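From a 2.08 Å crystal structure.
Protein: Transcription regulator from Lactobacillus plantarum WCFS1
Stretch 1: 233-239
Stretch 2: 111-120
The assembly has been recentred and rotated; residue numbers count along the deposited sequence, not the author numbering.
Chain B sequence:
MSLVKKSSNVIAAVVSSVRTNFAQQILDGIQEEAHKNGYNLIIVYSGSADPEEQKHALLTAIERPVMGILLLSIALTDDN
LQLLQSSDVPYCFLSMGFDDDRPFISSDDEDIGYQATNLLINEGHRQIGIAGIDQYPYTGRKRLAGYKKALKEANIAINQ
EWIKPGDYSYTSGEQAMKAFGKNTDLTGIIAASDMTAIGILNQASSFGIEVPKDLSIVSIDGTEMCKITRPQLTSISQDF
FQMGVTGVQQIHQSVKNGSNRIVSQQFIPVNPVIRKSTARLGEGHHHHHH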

ATOM      1  N   LEU B 233     -11.451 -11.254   2.794  1.00 19.08           N
ATOM      2  CA  LEU B 233     -12.525 -10.350   3.195  1.00 19.15           C
ATOM      3  C   LEU B 233     -13.587  -9.952   2.180  1.00 19.26           C
ATOM      4  O   LEU B 233     -13.277  -9.458   1.092  1.00 18.95           O
ATOM      5  CB  LEU B 233     -11.914  -9.069   3.768  1.00 18.82           C
ATOM      6  CG  LEU B 233     -11.153  -9.146   5.089  1.00 21.79           C
ATOM      7  CD1 LEU B 233     -10.230  -7.934   5.220  1.00 20.60           C
ATOM      8  CD2 LEU B 233     -12.144  -9.204   6.241  1.00 21.66           C
ATOM      9  N   THR B 234     -14.846 -10.163   2.553  1.00 16.15           N
ATOM     10  CA  THR B 234     -15.954  -9.767   1.711  1.00 16.97           C
ATOM     11  C   THR B 234     -15.955  -8.263   1.888  1.00 18.07           C
ATOM     12  O   THR B 234     -15.676  -7.758   2.984  1.00 14.48           O
ATOM     13  CB  THR B 234     -17.289 -10.346   2.205  1.00 17.37           C
ATOM     14  OG1 THR B 234     -17.324 -11.743   1.911  1.00 19.70           O
ATOM     15  CG2 THR B 234     -18.470  -9.664   1.519  1.00 16.78           C
ATOM     16  N   SER B 235     -16.270  -7.534   0.830  1.00 19.34           N
ATOM     17  CA  SER B 235     -16.223  -6.092   0.949  1.00 18.03           C
ATOM     18  C   SER B 235     -17.184  -5.337   0.066  1.00 19.41           C
ATOM     19  O   SER B 235     -17.804  -5.893  -0.843  1.00 17.19           O
ATOM     20  CB  SER B 235     -14.811  -5.615   0.614  1.00 23.25           C
ATOM     21  OG  SER B 235     -14.511  -5.882  -0.751  1.00 22.69           O
ATOM     22  N   ILE B 236     -17.306  -4.051   0.378  1.00 17.44           N
ATOM     23  CA  ILE B 236     -18.095  -3.123  -0.409  1.00 18.13           C
ATOM     24  C   ILE B 236     -16.927  -2.421  -1.074  1.00 18.85           C
ATOM     25  O   ILE B 236     -16.193  -1.653  -0.436  1.00 18.83           O
ATOM     26  CB  ILE B 236     -18.892  -2.144   0.472  1.00 15.70           C
ATOM     27  CG1 ILE B 236     -19.970  -2.909   1.242  1.00 15.13           C
ATOM     28  CG2 ILE B 236     -19.533  -1.058  -0.396  1.00 18.22           C
ATOM     29  CD1 ILE B 236     -20.927  -3.701   0.354  1.00 19.70           C
ATOM     30  N   SER B 237     -16.723  -2.723  -2.349  1.00 18.55           N
ATOM     31  CA  SER B 237     -15.596  -2.180  -3.084  1.00 20.18           C
ATOM     32  C   SER B 237     -15.892  -0.867  -3.771  1.00 21.20           C
ATOM     33  O   SER B 237     -16.950  -0.699  -4.378  1.00 21.92           O
ATOM     34  CB  SER B 237     -15.116  -3.208  -4.103  1.00 19.78           C
ATOM     35  OG  SER B 237     -14.874  -4.442  -3.451  1.00 20.22           O
ATOM     36  N   GLN B 238     -14.953   0.068  -3.651  1.00 21.03           N
ATOM     37  CA  GLN B 238     -15.088   1.377  -4.276  1.00 22.25           C
ATOM     38  C   GLN B 238     -14.312   1.293  -5.576  1.00 21.85           C
ATOM     39  O   GLN B 238     -13.288   0.611  -5.650  1.00 20.64           O
ATOM     40  CB  GLN B 238     -14.470   2.479  -3.402  1.00 21.05           C
ATOM     41  CG  GLN B 238     -15.073   2.616  -2.019  1.00 22.49           C
ATOM     42  CD  GLN B 238     -14.654   3.913  -1.341  1.00 22.31           C
ATOM     43  OE1 GLN B 238     -14.948   4.999  -1.833  1.00 25.56           O
ATOM     44  NE2 GLN B 238     -13.961   3.803  -0.215  1.00 19.57           N
ATOM     45  N   ASP B 239     -14.791   1.987  -6.600  1.00 22.36           N
ATOM     46  CA  ASP B 239     -14.106   1.967  -7.879  1.00 23.59           C
ATOM     47  C   ASP B 239     -13.115   3.118  -7.931  1.00 24.22           C
ATOM     48  O   ASP B 239     -13.320   4.086  -8.665  1.00 24.73           O
ATOM     49  CB  ASP B 239     -15.108   2.091  -9.026  1.00 25.51           C
ATOM     50  CG  ASP B 239     -14.498   1.731 -10.366  1.00 25.82           C
ATOM     51  OD1 ASP B 239     -13.262   1.800 -10.498  1.00 24.58           O
ATOM     52  OD2 ASP B 239     -15.256   1.385 -11.294  1.00 31.27           O
TER
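Stretch 2 111-120: DIGYQATNLL

How does stretch 2 lie on stretch 1? Residues 111-120 are helical throughout, part of a helix that runs on at both ends, and they pack against the extended segment around 234-237. The two run nearly antiparallel, with 154° between their N-to-C directions and a closest axis approach of 8.6 Å. The start of stretch 2 therefore lies near the later residues of stretch 1, and its end near the earlier ones. No hydrogen bond crosses between them; the contact rests on van der Waals packing, with strand side chains meeting both side chains and backbone of the helix, and buries 314 Å² in all.

What does the first turn of the helix bring to the strand? Asp111 does not reach stretch 1, but its carboxylate accepts a hydrogen bond from the side chain of Gln115, NE2 to OD2 at 2.6 Å, one turn on. Ile112 makes the first contact. Its CA-to-CB bond points sideways, yet the m,t rotamer carries the end of the chain closer: CD1 of Ile112 lies 3.8 Å from CD of Gln238, while CG2 of Ile112 meets CG2 of Ile236 at 4.2 Å. The amide of Gln238 is hydrogen-bonded elsewhere in the structure, so its polar atoms are satisfied while its carbon lies beside the isoleucine. Gly113 and Tyr114 follow on parts of the helix that do not touch the strand.

Where is the approach tightest? It comes midway along stretch 2, against Ile236. Gln115 offers its backbone, with its C atom 4.0 Å from CD1 of Ile236, and its CB lies 4.1 Å from the same methyl. Ala116 follows, its CA 6.1 Å from CA of Ile236, and here the isoleucine reaches the backbone itself: CG1 of Ile236 comes within 3.6 Å of CA of Ala116 and 3.7 Å of its CB. Ile236 is thus the centre of the contact, touching Ile112, Gln115, Ala116 and Leu119 and having 113 Å² covered by the helix.

How does the contact close at the far end of stretch 2? Thr117 points away and Asn118 is out of reach. Leu119 then turns toward the strand, where its CD1 lies 4.2 Å from CD1 of Ile236 and 4.0 Å from CG2 of Thr234. Strand alternation explains this pairing: Thr234 and Ile236 point toward the helix, whereas Ser235 and Ser237 point away and link their OG atoms at 3.1 Å. Leu120 makes no contact with stretch 1.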

ATOM      1  N   ASP B 111     -24.445   5.488   1.264  1.00 19.06           N
ATOM      2  CA  ASP B 111     -24.835   4.235   0.623  1.00 20.70           C
ATOM      3  C   ASP B 111     -23.815   3.132   0.898  1.00 21.96           C
ATOM      4  O   ASP B 111     -24.160   1.953   0.881  1.00 22.56           O
ATOM      5  CB  ASP B 111     -25.020   4.429  -0.887  1.00 20.22           C
ATOM      6  CG  ASP B 111     -25.764   3.270  -1.534  1.00 21.72           C
ATOM      7  OD1 ASP B 111     -26.831   2.885  -1.019  1.00 24.48           O
ATOM      8  OD2 ASP B 111     -25.287   2.742  -2.557  1.00 20.68           O
ATOM      9  N   ILE B 112     -22.561   3.504   1.154  1.00 22.90           N
ATOM     10  CA  ILE B 112     -21.556   2.495   1.472  1.00 20.33           C
ATOM     11  C   ILE B 112     -21.947   1.848   2.792  1.00 21.31           C
ATOM     12  O   ILE B 112     -22.002   0.621   2.897  1.00 20.05           O
ATOM     13  CB  ILE B 112     -20.135   3.096   1.612  1.00 21.43           C
ATOM     14  CG1 ILE B 112     -19.572   3.428   0.227  1.00 19.40           C
ATOM     15  CG2 ILE B 112     -19.215   2.106   2.358  1.00 19.41           C
ATOM     16  CD1 ILE B 112     -18.132   3.907   0.235  1.00 18.60           C
ATOM     17  N   GLY B 113     -22.232   2.677   3.792  1.00 21.51           N
ATOM     18  CA  GLY B 113     -22.619   2.169   5.096  1.00 19.95           C
ATOM     19  C   GLY B 113     -23.915   1.384   5.023  1.00 19.69           C
ATOM     20  O   GLY B 113     -24.100   0.379   5.725  1.00 16.55           O
ATOM     21  N   TYR B 114     -24.809   1.859   4.162  1.00 18.00           N
ATOM     22  CA  TYR B 114     -26.109   1.246   3.938  1.00 19.71           C
ATOM     23  C   TYR B 114     -25.961  -0.145   3.320  1.00 18.90           C
ATOM     24  O   TYR B 114     -26.537  -1.105   3.816  1.00 20.89           O
ATOM     25  CB  TYR B 114     -26.938   2.134   3.009  1.00 22.07           C
ATOM     26  CG  TYR B 114     -28.378   1.700   2.827  1.00 25.61           C
ATOM     27  CD1 TYR B 114     -29.299   1.786   3.876  1.00 27.96           C
ATOM     28  CD2 TYR B 114     -28.833   1.257   1.589  1.00 25.23           C
ATOM     29  CE1 TYR B 114     -30.645   1.446   3.685  1.00 27.77           C
ATOM     30  CE2 TYR B 114     -30.165   0.917   1.388  1.00 28.72           C
ATOM     31  CZ  TYR B 114     -31.068   1.014   2.435  1.00 28.78           C
ATOM     32  OH  TYR B 114     -32.391   0.691   2.213  1.00 30.43           O
ATOM     33  N   GLN B 115     -25.189  -0.248   2.244  1.00 18.97           N
ATOM     34  CA  GLN B 115     -24.978  -1.536   1.583  1.00 19.82           C
ATOM     35  C   GLN B 115     -24.196  -2.540   2.434  1.00 19.04           C
ATOM     36  O   GLN B 115     -24.524  -3.727   2.468  1.00 17.13           O
ATOM     37  CB  GLN B 115     -24.269  -1.331   0.245  1.00 19.98           C
ATOM     38  CG  GLN B 115     -25.200  -0.818  -0.848  1.00 25.86           C
ATOM     39  CD  GLN B 115     -24.552  -0.830  -2.216  1.00 27.69           C
ATOM     40  OE1 GLN B 115     -23.983  -1.835  -2.639  1.00 30.59           O
ATOM     41  NE2 GLN B 115     -24.649   0.285  -2.922  1.00 31.19           N
ATOM     42  N   ALA B 116     -23.167  -2.063   3.121  1.00 16.59           N
ATOM     43  CA  ALA B 116     -22.354  -2.930   3.972  1.00 18.73           C
ATOM     44  C   ALA B 116     -23.216  -3.584   5.049  1.00 18.71           C
ATOM     45  O   ALA B 116     -23.127  -4.791   5.304  1.00 16.50           O
ATOM     46  CB  ALA B 116     -21.228  -2.109   4.629  1.00 18.53           C
ATOM     47  N   THR B 117     -24.054  -2.768   5.674  1.00 19.32           N
ATOM     48  CA  THR B 117     -24.923  -3.232   6.739  1.00 20.62           C
ATOM     49  C   THR B 117     -26.025  -4.164   6.240  1.00 20.24           C
ATOM     50  O   THR B 117     -26.287  -5.201   6.853  1.00 19.34           O
ATOM     51  CB  THR B 117     -25.541  -2.034   7.481  1.00 21.38           C
ATOM     52  OG1 THR B 117     -24.494  -1.138   7.879  1.00 19.40           O
ATOM     53  CG2 THR B 117     -26.291  -2.504   8.716  1.00 21.19           C
ATOM     54  N   ASN B 118     -26.669  -3.803   5.135  1.00 19.57           N
ATOM     55  CA  ASN B 118     -27.727  -4.648   4.588  1.00 20.11           C
ATOM     56  C   ASN B 118     -27.182  -5.996   4.141  1.00 19.06           C
ATOM     57  O   ASN B 118     -27.892  -7.002   4.185  1.00 21.75           O
ATOM     58  CB  ASN B 118     -28.428  -3.952   3.417  1.00 18.22           C
ATOM     59  CG  ASN B 118     -29.512  -2.999   3.881  1.00 20.31           C
ATOM     60  OD1 ASN B 118     -29.962  -2.129   3.128  1.00 22.88           O
ATOM     61  ND2 ASN B 118     -29.950  -3.167   5.125  1.00 15.50           N
ATOM     62  N   LEU B 119     -25.924  -6.020   3.709  1.00 18.84           N
ATOM     63  CA  LEU B 119     -25.309  -7.269   3.273  1.00 20.07           C
ATOM     64  C   LEU B 119     -25.378  -8.281   4.425  1.00 20.87           C
ATOM     65  O   LEU B 119     -25.684  -9.461   4.211  1.00 20.34           O
ATOM     66  CB  LEU B 119     -23.854  -7.025   2.847  1.00 22.83           C
ATOM     67  CG  LEU B 119     -23.124  -8.152   2.101  1.00 24.87           C
ATOM     68  CD1 LEU B 119     -21.882  -7.599   1.412  1.00 23.54           C
ATOM     69  CD2 LEU B 119     -22.759  -9.273   3.074  1.00 23.91           C
ATOM     70  N   LEU B 120     -25.100  -7.822   5.643  1.00 17.41           N
ATOM     71  CA  LEU B 120     -25.153  -8.699   6.813  1.00 17.40           C
ATOM     72  C   LEU B 120     -26.609  -8.968   7.206  1.00 16.75           C
ATOM     73  O   LEU B 120     -26.972 -10.099   7.534  1.00 14.85           O
ATOM     74  CB  LEU B 120     -24.395  -8.071   7.996  1.00 17.86           C
ATOM     75  CG  LEU B 120     -22.872  -7.934   7.831  1.00 19.69           C
ATOM     76  CD1 LEU B 120     -22.277  -7.125   8.984  1.00 21.13           C
ATOM     77  CD2 LEU B 120     -22.247  -9.313   7.784  1.00 17.96           C
TER